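Local coordinates for protein geranyltranstransferase (Thermotoga neapolitana, PDB 4WK5) that probably acts as a magnesium-dependent prenyltransferase of the FPP/GGPP synthase family, joining isoprenoid diphosphates into longer chains, at residues F281-L284 / R285-K289; E179-Y182 / S183-G187; E74-R77 / L78-A82. One frame throughout, in Å; residues are numbered along the deposited sequence. Where two conformers were deposited one is given.

Contact 1: residues F281-L284 / R285-K289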
loop_
_atom_site.group_PDB
_atom_site.type_symbol
_atom_site.label_atom_id
_atom_site.label_comp_id
_atom_site.label_asym_id
_atom_site.label_seq_id
_atom_site.Cartn_x
_atom_site.Cartn_y
_atom_site.Cartn_z
ATOM N N PHE A 281 -31.029 2.040 -0.543
ATOM C CA PHE A 281 -31.866 3.182 -0.214
ATOM C C PHE A 281 -32.254 3.182 1.264
ATOM O O PHE A 281 -32.086 4.183 1.959
ATOM C CB PHE A 281 -33.120 3.165 -1.089
ATOM C CG PHE A 281 -34.116 4.227 -0.747
ATOM C CD1 PHE A 281 -33.949 5.521 -1.208
ATOM C CD2 PHE A 281 -35.236 3.927 0.012
ATOM C CE1 PHE A 281 -34.871 6.497 -0.908
ATOM C CE2 PHE A 281 -36.167 4.906 0.316
ATOM C CZ PHE A 281 -35.983 6.190 -0.144
ATOM N N ASP A 282 -32.769 2.051 1.736
ATOM C CA ASP A 282 -33.184 1.934 3.128
ATOM C C ASP A 282 -31.999 2.146 4.074
ATOM O O ASP A 282 -32.118 2.868 5.067
ATOM C CB ASP A 282 -33.827 0.572 3.390
ATOM C CG ASP A 282 -35.175 0.417 2.708
ATOM O OD1 ASP A 282 -35.820 1.442 2.388
ATOM O OD2 ASP A 282 -35.594 -0.739 2.506
ATOM N N PHE A 283 -30.863 1.526 3.751
ATOM C CA PHE A 283 -29.635 1.657 4.544
ATOM C C PHE A 283 -29.221 3.125 4.659
ATOM O O PHE A 283 -29.010 3.645 5.764
ATOM C CB PHE A 283 -28.517 0.811 3.913
ATOM C CG PHE A 283 -27.168 0.957 4.580
ATOM C CD1 PHE A 283 -27.022 0.782 5.948
ATOM C CD2 PHE A 283 -26.050 1.250 3.828
ATOM C CE1 PHE A 283 -25.778 0.906 6.548
ATOM C CE2 PHE A 283 -24.804 1.373 4.422
ATOM C CZ PHE A 283 -24.676 1.206 5.786
ATOM N N LEU A 284 -29.144 3.810 3.528
ATOM C CA LEU A 284 -28.663 5.187 3.549
ATOM C C LEU A 284 -29.715 6.161 4.072
ATOM O O LEU A 284 -29.376 7.218 4.611
ATOM C CB LEU A 284 -28.185 5.606 2.160
ATOM C CG LEU A 284 -26.968 4.810 1.674
ATOM C CD1 LEU A 284 -26.446 5.370 0.377
ATOM C CD2 LEU A 284 -25.864 4.777 2.734
ATOM N N ARG A 285 -30.989 5.804 3.925
ATOM C CA ARG A 285 -32.059 6.618 4.482
ATOM C C ARG A 285 -32.003 6.600 6.006
ATOM O O ARG A 285 -32.099 7.645 6.649
ATOM C CB ARG A 285 -33.425 6.132 4.000
ATOM C CG ARG A 285 -34.570 7.080 4.315
ATOM C CD ARG A 285 -35.899 6.429 3.995
ATOM N NE ARG A 285 -35.949 5.067 4.520
ATOM C CZ ARG A 285 -36.962 4.227 4.342
ATOM N NH1 ARG A 285 -38.028 4.607 3.650
ATOM N NH2 ARG A 285 -36.909 3.008 4.860
ATOM N N ASN A 286 -31.840 5.413 6.584
ATOM C CA ASN A 286 -31.752 5.291 8.036
ATOM C C ASN A 286 -30.437 5.838 8.573
ATOM O O ASN A 286 -30.337 6.212 9.740
ATOM C CB ASN A 286 -31.932 3.834 8.469
ATOM C CG ASN A 286 -33.322 3.304 8.165
ATOM O OD1 ASN A 286 -33.478 2.218 7.607
ATOM N ND2 ASN A 286 -34.341 4.075 8.530
ATOM N N LEU A 287 -29.434 5.896 7.705
ATOM C CA LEU A 287 -28.128 6.419 8.076
ATOM C C LEU A 287 -28.163 7.939 8.260
ATOM O O LEU A 287 -27.454 8.475 9.111
ATOM C CB LEU A 287 -27.086 6.024 7.021
ATOM C CG LEU A 287 -25.583 6.187 7.268
ATOM C CD1 LEU A 287 -24.836 5.306 6.291
ATOM C CD2 LEU A 287 -25.112 7.627 7.110
ATOM N N LYS A 288 -28.984 8.632 7.473
ATOM C CA LYS A 288 -29.026 10.096 7.538
ATOM C C LYS A 288 -29.551 10.600 8.883
ATOM O O LYS A 288 -29.163 11.678 9.339
ATOM C CB LYS A 288 -29.877 10.680 6.408
ATOM C CG LYS A 288 -29.691 12.190 6.255
ATOM C CD LYS A 288 -30.512 12.771 5.120
ATOM C CE LYS A 288 -30.449 14.294 5.125
ATOM N NZ LYS A 288 -31.305 14.889 6.187
ATOM N N LYS A 289 -30.436 9.830 9.510
ATOM C CA LYS A 289 -30.893 10.162 10.855
ATOM C C LYS A 289 -29.692 10.204 11.795
ATOM O O LYS A 289 -29.537 11.134 12.587
ATOM C CB LYS A 289 -31.931 9.151 11.345
#
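The side chain of R285 folds back over the preceding helical turn and turns one guanidinium face toward both F281 and D282. With CG anti to its own backbone N (chi1 -169°) and the chain bent at chi3, its guanidinium comes to rest alongside the D282 carboxylate, NH2 standing 3.1 Å from OD1 of D282. That oxygen lies well out of the guanidinium plane, and no N-H is aimed at it, so the salt bridge works by charge alone. NE of R285 is covered by the contact and finds no partner in the model. F281 CE2 comes within 3.8 Å of R285 NH1, the ring and guanidinium planes 56° apart.

The main chain satisfies itself in the usual i to i+4 pattern: R285 N donates to F281 O at 2.8 Å and N286 N to D282 O at 3.0 Å. The bond from L287 N to F283 O is weak. L284 O accepts from K288 N, 3.2 Å away, and also from the Y265 hydroxyl.

L287 CD1 packs 3.7 Å from L284 CD2 and sits over one face of the F283 ring. Helix 278-289, the last of the chain, packs here on helices 59-70 and 248-274, so apolar residues suit the flank that faces helix 59-70. A charge pair without a directed N-H is likely to tolerate small shifts of either group.

Contact 2: residues E179-Y182 / S183-G187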
loop_
_atom_site.group_PDB
_atom_site.type_symbol
_atom_site.label_atom_id
_atom_site.label_comp_id
_atom_site.label_asym_id
_atom_site.label_seq_id
_atom_site.Cartn_x
_atom_site.Cartn_y
_atom_site.Cartn_z
ATOM N N GLU A 179 -13.472 21.342 -2.146
ATOM C CA GLU A 179 -14.409 20.297 -2.578
ATOM C C GLU A 179 -13.675 19.159 -3.313
ATOM O O GLU A 179 -14.033 17.988 -3.174
ATOM C CB GLU A 179 -15.516 20.879 -3.469
ATOM C CG GLU A 179 -16.457 19.796 -3.994
ATOM C CD GLU A 179 -17.903 20.242 -4.115
ATOM O OE1 GLU A 179 -18.167 21.465 -4.035
ATOM O OE2 GLU A 179 -18.773 19.357 -4.282
ATOM N N LYS A 180 -12.634 19.502 -4.068
ATOM C CA LYS A 180 -11.830 18.501 -4.763
ATOM C C LYS A 180 -11.152 17.574 -3.747
ATOM O O LYS A 180 -11.080 16.350 -3.927
ATOM C CB LYS A 180 -10.783 19.185 -5.650
ATOM C CG LYS A 180 -9.933 18.242 -6.490
ATOM C CD LYS A 180 -10.770 17.522 -7.538
ATOM C CE LYS A 180 -9.885 16.897 -8.614
ATOM N NZ LYS A 180 -10.677 16.208 -9.676
ATOM N N MET A 181 -10.655 18.174 -2.673
ATOM C CA MET A 181 -10.039 17.415 -1.605
ATOM C C MET A 181 -11.040 16.444 -0.960
ATOM O O MET A 181 -10.696 15.298 -0.654
ATOM C CB MET A 181 -9.439 18.370 -0.566
ATOM C CG MET A 181 -8.745 17.675 0.598
ATOM S SD MET A 181 -9.875 17.374 1.969
ATOM C CE MET A 181 -10.133 19.078 2.507
ATOM N N TYR A 182 -12.277 16.893 -0.754
ATOM C CA TYR A 182 -13.313 16.007 -0.206
ATOM C C TYR A 182 -13.559 14.854 -1.163
ATOM O O TYR A 182 -13.718 13.711 -0.760
ATOM C CB TYR A 182 -14.628 16.759 0.032
ATOM C CG TYR A 182 -14.677 17.521 1.341
ATOM C CD1 TYR A 182 -13.578 18.241 1.793
ATOM C CD2 TYR A 182 -15.839 17.542 2.108
ATOM C CE1 TYR A 182 -13.623 18.934 2.990
ATOM C CE2 TYR A 182 -15.893 18.232 3.294
ATOM C CZ TYR A 182 -14.786 18.925 3.732
ATOM O OH TYR A 182 -14.839 19.617 4.920
ATOM N N SER A 183 -13.625 15.185 -2.442
ATOM C CA SER A 183 -13.875 14.186 -3.472
ATOM C C SER A 183 -12.804 13.110 -3.477
ATOM O O SER A 183 -13.105 11.925 -3.596
ATOM C CB SER A 183 -13.941 14.849 -4.845
ATOM O OG SER A 183 -13.983 13.875 -5.866
ATOM N N PHE A 184 -11.552 13.528 -3.341
ATOM C CA PHE A 184 -10.444 12.579 -3.337
ATOM C C PHE A 184 -10.319 11.828 -2.011
ATOM O O PHE A 184 -10.134 10.601 -1.984
ATOM C CB PHE A 184 -9.116 13.288 -3.617
ATOM C CG PHE A 184 -8.823 13.508 -5.085
ATOM C CD1 PHE A 184 -9.840 13.571 -6.019
ATOM C CD2 PHE A 184 -7.512 13.611 -5.513
ATOM C CE1 PHE A 184 -9.554 13.772 -7.367
ATOM C CE2 PHE A 184 -7.216 13.809 -6.866
ATOM C CZ PHE A 184 -8.239 13.889 -7.786
ATOM N N LYS A 185 -10.407 12.556 -0.903
ATOM C CA LYS A 185 -10.099 11.970 0.402
ATOM C C LYS A 185 -11.181 11.030 0.930
ATOM O O LYS A 185 -10.882 10.054 1.642
ATOM C CB LYS A 185 -9.846 13.094 1.414
ATOM C CG LYS A 185 -9.544 12.649 2.835
ATOM C CD LYS A 185 -9.755 13.828 3.788
ATOM C CE LYS A 185 -9.728 13.400 5.245
ATOM N NZ LYS A 185 -8.424 12.807 5.629
ATOM N N THR A 186 -12.433 11.327 0.590
ATOM C CA THR A 186 -13.576 10.576 1.101
ATOM C C THR A 186 -14.460 10.039 -0.030
ATOM O O THR A 186 -14.889 8.878 -0.010
ATOM C CB THR A 186 -14.431 11.457 2.038
ATOM O OG1 THR A 186 -13.589 11.959 3.084
ATOM C CG2 THR A 186 -15.585 10.653 2.648
ATOM N N GLY A 187 -14.714 10.881 -1.024
ATOM C CA GLY A 187 -15.548 10.495 -2.153
ATOM C C GLY A 187 -15.054 9.269 -2.905
ATOM O O GLY A 187 -15.850 8.392 -3.266
HETATM O O HOH W 1 -12.849 13.964 -8.277
#
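E179 meets the following turn through its carbonyl O, which takes the amide of S183 at 2.9 Å; its carboxylate turns elsewhere, to the hydroxyl of Y264. K180 does more. Bent at chi2 (66°), its chain reaches forward along the helix, and CE comes 3.4 Å from CE1 of F184 and almost as near CZ, an oblique aliphatic contact. NZ lies 3.5 Å from the same CE1 and has a weak bond to a water, which is 2.7 Å from S183 OG and in the plane of the F184 ring, at its edge. Lysine suits the place: its methylenes pack against the ring while the ammonium stays by water. The other side of this phenylalanine's role belongs to the dimer, where its ring meets F40 of the second subunit at a steep angle. Were the phenylalanine cut back to an alanine here, the K180 methylenes would probably be left free to turn and F40 of the second subunit without its aromatic mate.

The contact lies in helix 175-201 of the all-helical isoprenoid synthase fold. M181 runs alongside K185, SD 4.0 Å from CD, and K185 carries its ammonium on to a salt bridge with E160.

At Y182 the helix widens into a pi-type turn. Y182 O accepts two amides, T186 N and G187 N, each at 3.0 Å; the second lies in the carbonyl plane and is nearly straight (172°). Glycine fits position 187, since a CB there would clash with S183 O. Y182 OH reaches L248 N, and T186 OG1 bonds Q220 on helix 206-229.

Contact 3: residues E74-R77 / L78-A82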
loop_
_atom_site.group_PDB
_atom_site.type_symbol
_atom_site.label_atom_id
_atom_site.label_comp_id
_atom_site.label_asym_id
_atom_site.label_seq_id
_atom_site.Cartn_x
_atom_site.Cartn_y
_atom_site.Cartn_z
ATOM N N GLU A 74 -23.009 -12.449 -6.211
ATOM C CA GLU A 74 -22.602 -13.563 -5.368
ATOM C C GLU A 74 -21.931 -13.073 -4.090
ATOM O O GLU A 74 -21.016 -12.253 -4.147
ATOM C CB GLU A 74 -21.645 -14.489 -6.133
ATOM C CG GLU A 74 -20.642 -13.798 -7.078
ATOM C CD GLU A 74 -21.256 -13.201 -8.349
ATOM O OE1 GLU A 74 -22.494 -13.267 -8.523
ATOM O OE2 GLU A 74 -20.486 -12.650 -9.167
ATOM N N GLU A 75 -22.379 -13.588 -2.949
ATOM C CA GLU A 75 -21.946 -13.098 -1.644
ATOM C C GLU A 75 -20.431 -13.163 -1.396
ATOM O O GLU A 75 -19.861 -12.227 -0.838
ATOM C CB GLU A 75 -22.679 -13.873 -0.546
ATOM C CG GLU A 75 -22.467 -13.335 0.867
ATOM C CD GLU A 75 -23.216 -12.041 1.134
ATOM O OE1 GLU A 75 -23.761 -11.441 0.182
ATOM O OE2 GLU A 75 -23.258 -11.622 2.310
ATOM N N GLU A 76 -19.784 -14.247 -1.823
ATOM C CA GLU A 76 -18.395 -14.511 -1.440
ATOM C C GLU A 76 -17.409 -13.471 -1.965
ATOM O O GLU A 76 -16.598 -12.935 -1.204
ATOM C CB GLU A 76 -17.973 -15.908 -1.908
ATOM C CG GLU A 76 -16.533 -16.270 -1.558
ATOM C CD GLU A 76 -16.180 -16.008 -0.097
ATOM O OE1 GLU A 76 -17.016 -16.281 0.791
ATOM O OE2 GLU A 76 -15.056 -15.527 0.162
ATOM N N ARG A 77 -17.476 -13.199 -3.265
ATOM C CA ARG A 77 -16.628 -12.183 -3.878
ATOM C C ARG A 77 -16.973 -10.802 -3.328
ATOM O O ARG A 77 -16.109 -9.934 -3.212
ATOM C CB ARG A 77 -16.772 -12.198 -5.404
ATOM C CG ARG A 77 -16.139 -13.404 -6.083
ATOM C CD ARG A 77 -16.060 -13.204 -7.590
ATOM N NE ARG A 77 -14.810 -13.714 -8.147
ATOM C CZ ARG A 77 -14.722 -14.764 -8.958
ATOM N NH1 ARG A 77 -13.539 -15.152 -9.415
ATOM N NH2 ARG A 77 -15.815 -15.422 -9.316
ATOM N N LEU A 78 -18.241 -10.610 -2.990
ATOM C CA LEU A 78 -18.701 -9.346 -2.425
ATOM C C LEU A 78 -18.061 -9.137 -1.044
ATOM O O LEU A 78 -17.598 -8.038 -0.714
ATOM C CB LEU A 78 -20.228 -9.336 -2.328
ATOM C CG LEU A 78 -21.041 -8.046 -2.359
ATOM C CD1 LEU A 78 -20.796 -7.258 -3.637
ATOM C CD2 LEU A 78 -22.519 -8.394 -2.213
ATOM N N VAL A 79 -18.036 -10.199 -0.240
ATOM C CA VAL A 79 -17.454 -10.118 1.103
ATOM C C VAL A 79 -15.976 -9.740 1.029
ATOM O O VAL A 79 -15.509 -8.898 1.800
ATOM C CB VAL A 79 -17.621 -11.447 1.870
ATOM C CG1 VAL A 79 -16.756 -11.463 3.131
ATOM C CG2 VAL A 79 -19.093 -11.680 2.204
ATOM N N ASP A 80 -15.254 -10.341 0.083
ATOM C CA ASP A 80 -13.844 -10.017 -0.147
ATOM C C ASP A 80 -13.611 -8.535 -0.414
ATOM O O ASP A 80 -12.710 -7.929 0.185
ATOM C CB ASP A 80 -13.285 -10.825 -1.322
ATOM C CG ASP A 80 -13.108 -12.290 -0.991
ATOM O OD1 ASP A 80 -13.028 -12.627 0.208
ATOM O OD2 ASP A 80 -13.047 -13.098 -1.941
ATOM N N VAL A 81 -14.423 -7.959 -1.303
ATOM C CA VAL A 81 -14.346 -6.546 -1.638
ATOM C C VAL A 81 -14.691 -5.703 -0.418
ATOM O O VAL A 81 -13.989 -4.734 -0.116
ATOM C CB VAL A 81 -15.299 -6.173 -2.815
ATOM C CG1 VAL A 81 -15.294 -4.676 -3.080
ATOM C CG2 VAL A 81 -14.895 -6.937 -4.071
ATOM N N ALA A 82 -15.774 -6.065 0.277
ATOM C CA ALA A 82 -16.191 -5.281 1.431
ATOM C C ALA A 82 -15.103 -5.236 2.500
ATOM O O ALA A 82 -14.794 -4.171 3.015
ATOM C CB ALA A 82 -17.501 -5.825 2.022
#
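V79 N reaches E75 O at 2.8 Å, nearly along the C=O axis, the shortest polar bond between the two segments. It is firmer than the one before it: E74 is the N-cap residue, and its O accepts the first, weak, bond from L78 N. E75 also bends forward, its CG resting 4.0 Å from V79 CG2 and its OE1 4.1 Å from L78 CD2, so the aliphatic stem of a surface glutamate covers part of a valine. D80 N and V81 N complete the turn by bonding E76 O and R77 O, each at 3.2 Å.

OE2 of E76 and OD1 of D80 are two like-charged oxygens 3.5 Å apart, and R31 forms salt bridges with both, through NH2 to E76 and through NH1 to D80. The carboxylates stand one turn apart on the helix with their planes 74° to each other. E76 has CG anti to the backbone N (chi1 180°) and bends at chi2, which carries its acid group forward to D80. The pairing is tolerable probably because R31 offsets the repulsion, and its charge is likely to keep both ionised.

In one of its two conformers, R77 NE bonds V140 O. L78, V81 and A82 are small or branched apolar residues that suit close helix packing: L78 and A82 meet helix 59-70, while L78 and V81 rest on helix 175-201, so the start of helix 75-96 packs against both.

How the contacts relate
Each contact is local, lying within a single helix, so none closes a long loop; they follow one another in series without nesting or crossing. From the N terminus, contact 3 comes first, at the start of helix 75-96. Contact 2 follows in the early turns of helix 175-201, on the opposite side of the chain's centre, with centres about 26 Å apart. Contact 1 comes last, in the terminal helix 278-289. Shared neighbours connect them indirectly: helix 59-70 packs against both contact 3 and contact 1, helix 206-229 touches contacts 1 and 2, and helix 175-201, which carries contact 2, also packs against contact 3 farther along its length.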